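PDB 3IF2: aminotransferase, which probably transfers the amino group between valine and pyruvate, using pyridoxal 5'-phosphate as its cofactor. Local coordinates for residues 148-160 against 394-406. Numbering follows the deposited sequence.
With PLP (pyridoxal-5'-phosphate), chain C.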
ATOM      1  N   LEU A 148     -11.056  19.884  -7.321  1.00 36.84           N
ATOM      2  CA  LEU A 148     -11.603  20.410  -8.580  1.00 36.72           C
ATOM      3  C   LEU A 148     -10.964  19.703  -9.776  1.00 37.09           C
ATOM      4  O   LEU A 148      -9.747  19.737  -9.928  1.00 37.17           O
ATOM      5  CB  LEU A 148     -11.406  21.933  -8.693  1.00 37.40           C
ATOM      6  CG  LEU A 148     -11.854  22.669  -9.976  1.00 37.39           C
ATOM      7  CD1 LEU A 148     -13.285  22.350 -10.359  1.00 37.69           C
ATOM      8  CD2 LEU A 148     -11.697  24.160  -9.812  1.00 37.35           C
ATOM      9  N   LEU A 149     -11.792  19.048 -10.597  1.00 37.43           N
ATOM     10  CA  LEU A 149     -11.372  18.415 -11.836  1.00 37.05           C
ATOM     11  C   LEU A 149     -11.764  19.458 -12.876  1.00 38.01           C
ATOM     12  O   LEU A 149     -12.946  19.641 -13.131  1.00 39.49           O
ATOM     13  CB  LEU A 149     -12.091  17.078 -12.056  1.00 36.74           C
ATOM     14  CG  LEU A 149     -11.990  16.011 -10.957  1.00 36.23           C
ATOM     15  CD1 LEU A 149     -12.637  14.722 -11.436  1.00 36.06           C
ATOM     16  CD2 LEU A 149     -10.555  15.754 -10.539  1.00 36.10           C
ATOM     17  N   PRO A 150     -10.786  20.172 -13.466  1.00 39.45           N
ATOM     18  CA  PRO A 150     -11.097  21.243 -14.407  1.00 39.69           C
ATOM     19  C   PRO A 150     -11.695  20.807 -15.747  1.00 39.79           C
ATOM     20  O   PRO A 150     -12.201  21.653 -16.495  1.00 40.32           O
ATOM     21  CB  PRO A 150      -9.744  21.928 -14.596  1.00 40.14           C
ATOM     22  CG  PRO A 150      -8.792  20.864 -14.486  1.00 40.71           C
ATOM     23  CD  PRO A 150      -9.340  19.887 -13.478  1.00 40.71           C
ATOM     24  N   LEU A 151     -11.626  19.517 -16.052  1.00 40.02           N
ATOM     25  CA  LEU A 151     -12.243  18.965 -17.246  1.00 40.10           C
ATOM     26  C   LEU A 151     -12.484  17.465 -17.060  1.00 39.40           C
ATOM     27  O   LEU A 151     -11.612  16.755 -16.581  1.00 38.90           O
ATOM     28  CB  LEU A 151     -11.360  19.249 -18.478  1.00 40.90           C
ATOM     29  CG  LEU A 151     -11.741  18.676 -19.852  1.00 40.81           C
ATOM     30  CD1 LEU A 151     -11.178  19.520 -20.971  1.00 41.66           C
ATOM     31  CD2 LEU A 151     -11.272  17.252 -20.006  1.00 41.34           C
ATOM     32  N   THR A 152     -13.692  17.021 -17.398  1.00 39.13           N
ATOM     33  CA  THR A 152     -14.073  15.612 -17.407  1.00 38.48           C
ATOM     34  C   THR A 152     -14.395  15.306 -18.887  1.00 38.42           C
ATOM     35  O   THR A 152     -14.664  16.235 -19.649  1.00 38.14           O
ATOM     36  CB  THR A 152     -15.256  15.331 -16.469  1.00 38.24           C
ATOM     37  OG1 THR A 152     -16.338  16.212 -16.785  1.00 38.52           O
ATOM     38  CG2 THR A 152     -14.853  15.562 -15.029  1.00 37.58           C
ATOM     39  N   PRO A 153     -14.364  14.031 -19.314  1.00 38.16           N
ATOM     40  CA  PRO A 153     -14.070  12.818 -18.567  1.00 38.50           C
ATOM     41  C   PRO A 153     -12.674  12.768 -17.933  1.00 38.76           C
ATOM     42  O   PRO A 153     -11.726  13.401 -18.421  1.00 39.21           O
ATOM     43  CB  PRO A 153     -14.229  11.695 -19.588  1.00 38.66           C
ATOM     44  CG  PRO A 153     -14.753  12.307 -20.813  1.00 38.74           C
ATOM     45  CD  PRO A 153     -14.774  13.760 -20.700  1.00 38.28           C
ATOM     46  N   GLU A 154     -12.598  12.080 -16.804  1.00 38.29           N
ATOM     47  CA  GLU A 154     -11.359  11.885 -16.064  1.00 38.07           C
ATOM     48  C   GLU A 154     -11.265  10.468 -15.548  1.00 37.17           C
ATOM     49  O   GLU A 154     -12.209   9.699 -15.683  1.00 37.04           O
ATOM     50  CB  GLU A 154     -11.223  12.923 -14.931  1.00 38.71           C
ATOM     51  CG  GLU A 154     -10.309  14.101 -15.282  1.00 38.64           C
ATOM     52  CD  GLU A 154      -8.819  13.734 -15.346  1.00 38.10           C
ATOM     53  OE1 GLU A 154      -8.479  12.534 -15.196  1.00 36.64           O
ATOM     54  OE2 GLU A 154      -7.998  14.663 -15.571  1.00 37.32           O
ATOM     55  N   TYR A 155     -10.124  10.151 -14.953  1.00 36.89           N
ATOM     56  CA  TYR A 155      -9.808   8.808 -14.491  1.00 36.67           C
ATOM     57  C   TYR A 155     -10.833   8.189 -13.547  1.00 35.57           C
ATOM     58  O   TYR A 155     -11.134   8.755 -12.492  1.00 36.05           O
ATOM     59  CB  TYR A 155      -8.417   8.810 -13.851  1.00 37.90           C
ATOM     60  CG  TYR A 155      -7.925   7.478 -13.329  1.00 38.99           C
ATOM     61  CD1 TYR A 155      -8.018   6.308 -14.097  1.00 39.39           C
ATOM     62  CD2 TYR A 155      -7.297   7.401 -12.074  1.00 39.91           C
ATOM     63  CE1 TYR A 155      -7.546   5.081 -13.584  1.00 40.75           C
ATOM     64  CE2 TYR A 155      -6.804   6.210 -11.569  1.00 40.75           C
ATOM     65  CZ  TYR A 155      -6.920   5.057 -12.317  1.00 41.16           C
ATOM     66  OH  TYR A 155      -6.437   3.912 -11.759  1.00 42.31           O
ATOM     67  N   ILE A 156     -11.364   7.034 -13.957  1.00 34.49           N
ATOM     68  CA  ILE A 156     -12.343   6.257 -13.178  1.00 34.53           C
ATOM     69  C   ILE A 156     -11.869   5.966 -11.736  1.00 34.57           C
ATOM     70  O   ILE A 156     -12.681   5.956 -10.807  1.00 34.81           O
ATOM     71  CB  ILE A 156     -12.749   4.933 -13.942  1.00 33.86           C
ATOM     72  CG1 ILE A 156     -13.937   4.208 -13.293  1.00 33.94           C
ATOM     73  CG2 ILE A 156     -11.578   4.001 -14.074  1.00 33.07           C
ATOM     74  CD1 ILE A 156     -14.472   3.039 -14.128  1.00 33.41           C
ATOM     75  N   GLY A 157     -10.569   5.742 -11.570  1.00 35.32           N
ATOM     76  CA  GLY A 157      -9.952   5.438 -10.262  1.00 36.60           C
ATOM     77  C   GLY A 157      -9.893   6.526  -9.195  1.00 36.35           C
ATOM     78  O   GLY A 157      -9.593   6.221  -8.029  1.00 36.82           O
ATOM     79  N   TYR A 158     -10.109   7.777  -9.590  1.00 35.67           N
ATOM     80  CA  TYR A 158     -10.224   8.867  -8.634  1.00 36.51           C
ATOM     81  C   TYR A 158     -11.524   8.776  -7.835  1.00 36.91           C
ATOM     82  O   TYR A 158     -11.516   9.105  -6.659  1.00 38.19           O
ATOM     83  CB  TYR A 158     -10.226  10.255  -9.309  1.00 36.20           C
ATOM     84  CG  TYR A 158      -8.995  10.652 -10.107  1.00 35.48           C
ATOM     85  CD1 TYR A 158      -7.699  10.219  -9.768  1.00 35.06           C
ATOM     86  CD2 TYR A 158      -9.115  11.575 -11.138  1.00 35.42           C
ATOM     87  CE1 TYR A 158      -6.573  10.625 -10.521  1.00 34.58           C
ATOM     88  CE2 TYR A 158      -8.009  11.999 -11.871  1.00 34.80           C
ATOM     89  CZ  TYR A 158      -6.749  11.518 -11.580  1.00 34.62           C
ATOM     90  OH  TYR A 158      -5.693  11.964 -12.349  1.00 33.89           O
ATOM     91  N   SER A 159     -12.608   8.330  -8.482  1.00 37.66           N
ATOM     92  CA  SER A 159     -13.995   8.289  -7.936  1.00 37.90           C
ATOM     93  C   SER A 159     -14.262   8.070  -6.456  1.00 37.91           C
ATOM     94  O   SER A 159     -14.960   8.861  -5.829  1.00 37.95           O
ATOM     95  CB  SER A 159     -14.824   7.209  -8.650  1.00 37.97           C
ATOM     96  OG  SER A 159     -14.970   7.494 -10.013  1.00 38.29           O
ATOM     97  N   ASP A 160     -13.714   6.988  -5.915  1.00 37.75           N
ATOM     98  CA  ASP A 160     -14.101   6.515  -4.574  1.00 37.00           C
ATOM     99  C   ASP A 160     -13.042   6.555  -3.477  1.00 36.05           C
ATOM    100  O   ASP A 160     -13.241   5.933  -2.431  1.00 34.99           O
ATOM    101  CB  ASP A 160     -14.638   5.070  -4.743  1.00 37.76           C
ATOM    102  CG  ASP A 160     -15.861   4.967  -5.702  1.00 38.40           C
ATOM    103  OD1 ASP A 160     -16.620   5.947  -5.908  1.00 38.72           O
ATOM    104  OD2 ASP A 160     -16.082   3.856  -6.229  1.00 40.20           O
ATOM    105  N   VAL A 394     -15.147  -0.424 -21.839  1.00 34.56           N
ATOM    106  CA  VAL A 394     -15.638   0.282 -20.639  1.00 34.14           C
ATOM    107  C   VAL A 394     -16.627   1.396 -21.070  1.00 34.12           C
ATOM    108  O   VAL A 394     -16.289   2.214 -21.937  1.00 33.07           O
ATOM    109  CB  VAL A 394     -14.494   0.855 -19.788  1.00 34.34           C
ATOM    110  CG1 VAL A 394     -15.025   1.329 -18.433  1.00 34.37           C
ATOM    111  CG2 VAL A 394     -13.421  -0.210 -19.545  1.00 34.96           C
ATOM    112  N   PRO A 395     -17.851   1.428 -20.477  1.00 34.06           N
ATOM    113  CA  PRO A 395     -18.821   2.483 -20.841  1.00 33.49           C
ATOM    114  C   PRO A 395     -18.449   3.833 -20.208  1.00 33.06           C
ATOM    115  O   PRO A 395     -17.830   3.873 -19.137  1.00 33.29           O
ATOM    116  CB  PRO A 395     -20.150   1.948 -20.303  1.00 33.30           C
ATOM    117  CG  PRO A 395     -19.783   1.166 -19.113  1.00 33.79           C
ATOM    118  CD  PRO A 395     -18.370   0.602 -19.362  1.00 34.16           C
ATOM    119  N   SER A 396     -18.815   4.913 -20.886  1.00 32.54           N
ATOM    120  CA  SER A 396     -18.483   6.276 -20.460  1.00 33.23           C
ATOM    121  C   SER A 396     -19.091   6.816 -19.165  1.00 34.58           C
ATOM    122  O   SER A 396     -18.499   7.704 -18.554  1.00 33.98           O
ATOM    123  CB  SER A 396     -18.843   7.263 -21.582  1.00 33.69           C
ATOM    124  OG  SER A 396     -20.184   7.087 -22.076  1.00 32.55           O
ATOM    125  N   GLU A 397     -20.244   6.303 -18.737  1.00 36.10           N
ATOM    126  CA  GLU A 397     -20.897   6.856 -17.558  1.00 37.88           C
ATOM    127  C   GLU A 397     -20.113   6.801 -16.232  1.00 37.40           C
ATOM    128  O   GLU A 397     -20.481   7.505 -15.303  1.00 36.46           O
ATOM    129  CB  GLU A 397     -22.320   6.325 -17.397  1.00 40.13           C
ATOM    130  CG  GLU A 397     -22.478   4.883 -16.966  1.00 42.45           C
ATOM    131  CD  GLU A 397     -23.954   4.537 -16.764  1.00 44.00           C
ATOM    132  OE1 GLU A 397     -24.675   4.368 -17.789  1.00 45.80           O
ATOM    133  OE2 GLU A 397     -24.382   4.455 -15.583  1.00 44.57           O
ATOM    134  N   TYR A 398     -19.040   6.008 -16.161  1.00 37.50           N
ATOM    135  CA  TYR A 398     -18.201   5.908 -14.953  1.00 37.64           C
ATOM    136  C   TYR A 398     -16.984   6.842 -14.918  1.00 36.49           C
ATOM    137  O   TYR A 398     -16.254   6.845 -13.920  1.00 35.69           O
ATOM    138  CB  TYR A 398     -17.750   4.450 -14.733  1.00 39.05           C
ATOM    139  CG  TYR A 398     -18.909   3.481 -14.667  1.00 40.69           C
ATOM    140  CD1 TYR A 398     -19.924   3.638 -13.698  1.00 40.95           C
ATOM    141  CD2 TYR A 398     -19.015   2.407 -15.571  1.00 41.47           C
ATOM    142  CE1 TYR A 398     -21.031   2.747 -13.634  1.00 41.72           C
ATOM    143  CE2 TYR A 398     -20.116   1.498 -15.509  1.00 41.93           C
ATOM    144  CZ  TYR A 398     -21.116   1.683 -14.538  1.00 42.12           C
ATOM    145  OH  TYR A 398     -22.179   0.816 -14.468  1.00 42.74           O
ATOM    146  N   PHE A 399     -16.786   7.652 -15.961  1.00 35.71           N
ATOM    147  CA  PHE A 399     -15.625   8.544 -16.064  1.00 35.88           C
ATOM    148  C   PHE A 399     -15.944  10.016 -15.805  1.00 36.08           C
ATOM    149  O   PHE A 399     -15.222  10.889 -16.266  1.00 37.69           O
ATOM    150  CB  PHE A 399     -14.937   8.363 -17.439  1.00 35.92           C
ATOM    151  CG  PHE A 399     -14.343   7.006 -17.656  1.00 34.60           C
ATOM    152  CD1 PHE A 399     -13.033   6.737 -17.288  1.00 34.70           C
ATOM    153  CD2 PHE A 399     -15.084   6.008 -18.252  1.00 34.76           C
ATOM    154  CE1 PHE A 399     -12.457   5.466 -17.498  1.00 34.96           C
ATOM    155  CE2 PHE A 399     -14.537   4.745 -18.477  1.00 35.86           C
ATOM    156  CZ  PHE A 399     -13.209   4.465 -18.091  1.00 35.43           C
ATOM    157  N   PHE A 400     -16.983  10.292 -15.026  1.00 36.26           N
ATOM    158  CA  PHE A 400     -17.376  11.653 -14.674  1.00 36.18           C
ATOM    159  C   PHE A 400     -17.555  11.688 -13.153  1.00 37.39           C
ATOM    160  O   PHE A 400     -18.681  11.625 -12.670  1.00 38.18           O
ATOM    161  CB  PHE A 400     -18.666  12.031 -15.414  1.00 35.53           C
ATOM    162  CG  PHE A 400     -18.539  12.057 -16.922  1.00 33.71           C
ATOM    163  CD1 PHE A 400     -18.757  10.905 -17.677  1.00 33.50           C
ATOM    164  CD2 PHE A 400     -18.224  13.235 -17.582  1.00 32.98           C
ATOM    165  CE1 PHE A 400     -18.653  10.928 -19.092  1.00 33.29           C
ATOM    166  CE2 PHE A 400     -18.127  13.278 -18.984  1.00 32.88           C
ATOM    167  CZ  PHE A 400     -18.336  12.117 -19.740  1.00 32.80           C
ATOM    168  N   PRO A 401     -16.434  11.715 -12.390  1.00 38.84           N
ATOM    169  CA  PRO A 401     -16.510  11.754 -10.935  1.00 39.33           C
ATOM    170  C   PRO A 401     -17.168  13.027 -10.428  1.00 39.87           C
ATOM    171  O   PRO A 401     -16.835  14.122 -10.892  1.00 40.07           O
ATOM    172  CB  PRO A 401     -15.035  11.718 -10.496  1.00 39.38           C
ATOM    173  CG  PRO A 401     -14.335  11.157 -11.589  1.00 39.26           C
ATOM    174  CD  PRO A 401     -15.027  11.601 -12.819  1.00 39.06           C
ATOM    175  N   GLY A 402     -18.102  12.862  -9.494  1.00 40.66           N
ATOM    176  CA  GLY A 402     -18.834  13.972  -8.914  1.00 41.10           C
ATOM    177  C   GLY A 402     -19.891  14.635  -9.798  1.00 41.13           C
ATOM    178  O   GLY A 402     -20.426  15.668  -9.399  1.00 42.92           O
ATOM    179  N   VAL A 403     -20.192  14.072 -10.972  1.00 39.15           N
ATOM    180  CA  VAL A 403     -21.196  14.608 -11.872  1.00 37.73           C
ATOM    181  C   VAL A 403     -22.392  13.661 -11.874  1.00 37.26           C
ATOM    182  O   VAL A 403     -22.225  12.452 -11.986  1.00 37.15           O
ATOM    183  CB  VAL A 403     -20.658  14.734 -13.323  1.00 37.52           C
ATOM    184  CG1 VAL A 403     -21.744  15.244 -14.281  1.00 36.94           C
ATOM    185  CG2 VAL A 403     -19.454  15.643 -13.374  1.00 37.14           C
ATOM    186  N   ASP A 404     -23.595  14.226 -11.765  1.00 37.33           N
ATOM    187  CA  ASP A 404     -24.840  13.464 -11.867  1.00 36.59           C
ATOM    188  C   ASP A 404     -25.026  13.170 -13.364  1.00 36.06           C
ATOM    189  O   ASP A 404     -25.441  14.037 -14.135  1.00 36.03           O
ATOM    190  CB  ASP A 404     -26.009  14.260 -11.301  1.00 36.36           C
ATOM    191  CG  ASP A 404     -27.329  13.501 -11.341  1.00 37.11           C
ATOM    192  OD1 ASP A 404     -27.424  12.407 -11.940  1.00 36.64           O
ATOM    193  OD2 ASP A 404     -28.306  14.033 -10.762  1.00 38.44           O
ATOM    194  N   VAL A 405     -24.700  11.940 -13.748  1.00 34.83           N
ATOM    195  CA  VAL A 405     -24.794  11.489 -15.133  1.00 34.11           C
ATOM    196  C   VAL A 405     -26.169  10.932 -15.523  1.00 34.35           C
ATOM    197  O   VAL A 405     -26.322  10.516 -16.669  1.00 35.43           O
ATOM    198  CB  VAL A 405     -23.701  10.414 -15.462  1.00 33.27           C
ATOM    199  CG1 VAL A 405     -22.315  10.964 -15.144  1.00 32.47           C
ATOM    200  CG2 VAL A 405     -23.968   9.079 -14.734  1.00 31.54           C
ATOM    201  N   SER A 406     -27.157  10.932 -14.622  1.00 33.95           N
ATOM    202  CA  SER A 406     -28.476  10.346 -14.935  1.00 34.76           C
ATOM    203  C   SER A 406     -29.191  10.970 -16.133  1.00 34.58           C
ATOM    204  O   SER A 406     -29.879  10.240 -16.852  1.00 34.72           O
ATOM    205  CB  SER A 406     -29.409  10.304 -13.712  1.00 35.01           C
ATOM    206  OG  SER A 406     -29.513  11.565 -13.109  1.00 34.87           O
TER
HETATM  207  N1  PLP C 500      -3.261   7.641 -13.400  1.00 49.48           N
HETATM  208  C2  PLP C 500      -3.925   7.274 -14.551  1.00 50.57           C
HETATM  209  C2A PLP C 500      -4.324   8.361 -15.498  1.00 50.11           C
HETATM  210  C3  PLP C 500      -4.191   5.910 -14.804  1.00 51.41           C
HETATM  211  O3  PLP C 500      -4.845   5.500 -15.936  1.00 50.06           O
HETATM  212  C4  PLP C 500      -3.798   4.929 -13.863  1.00 52.20           C
HETATM  213  C4A PLP C 500      -4.350   3.520 -14.052  1.00 53.42           C
HETATM  214  O4A PLP C 500      -3.620   2.523 -13.986  1.00 54.71           O
HETATM  215  C5  PLP C 500      -3.113   5.341 -12.672  1.00 50.64           C
HETATM  216  C6  PLP C 500      -2.861   6.712 -12.478  1.00 49.70           C
HETATM  217  C5A PLP C 500      -2.677   4.364 -11.562  1.00 48.52           C
HETATM  218  O4P PLP C 500      -1.402   3.794 -11.770  1.00 45.22           O
HETATM  219  P   PLP C 500      -0.646   3.013 -10.590  1.00 40.81           P
HETATM  220  O1P PLP C 500      -1.282   2.905  -9.225  1.00 40.33           O
HETATM  221  O2P PLP C 500       0.611   3.806 -10.476  1.00 40.66           O
HETATM  222  O3P PLP C 500      -0.430   1.648 -11.113  1.00 38.75           O
HETATM  223  O   HOH W   1     -17.375   7.852 -11.312  1.00 29.50           O
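Ile156 lies alongside Tyr398 and obliquely across Phe399, touching each with a different part. With CG1 anti to the backbone N (chi1 -170°), the extended chain carries CD1 to Tyr398 CB at 3.6 Å, while CB rests 3.6 Å from Phe399 CE1. The edge of the Phe399 ring also meets the carbonyl oxygen of Glu154. One direct hydrogen bond ties the two loops: Glu154 N donates to Phe399 O (2.9 Å, 164°). Pro153, which follows a cis peptide bond, lies alongside the Phe400 side chain, pointing the same way, CB above one face near the rim and CG 3.7 Å from Phe400 CZ; Thr152 OG1 meets the same ring at its edge. Pro401 wedges between Leu149 CD1 and Ser159 OG, and a water links that hydroxyl to Tyr398 O. The packing illustrates how a loop that contacts the cofactor is backed by a distant part of the chain: Tyr155, pointing away from 394-406, lays one ring face over PLP, with C3 3.6 Å above its plane, and Gly157 N sits over the opposite face. A leucine in place of Tyr155 would probably leave the pyridine face without its flat cover and C4A without the nearby hydroxyl. The contact joins the loop after strand 142-149 to the loop after strand 394-395, outermost in this chain's six-stranded sheet, with helix 16-29 touching Ser159 and Tyr398, and helix 379-388 packing on Tyr398.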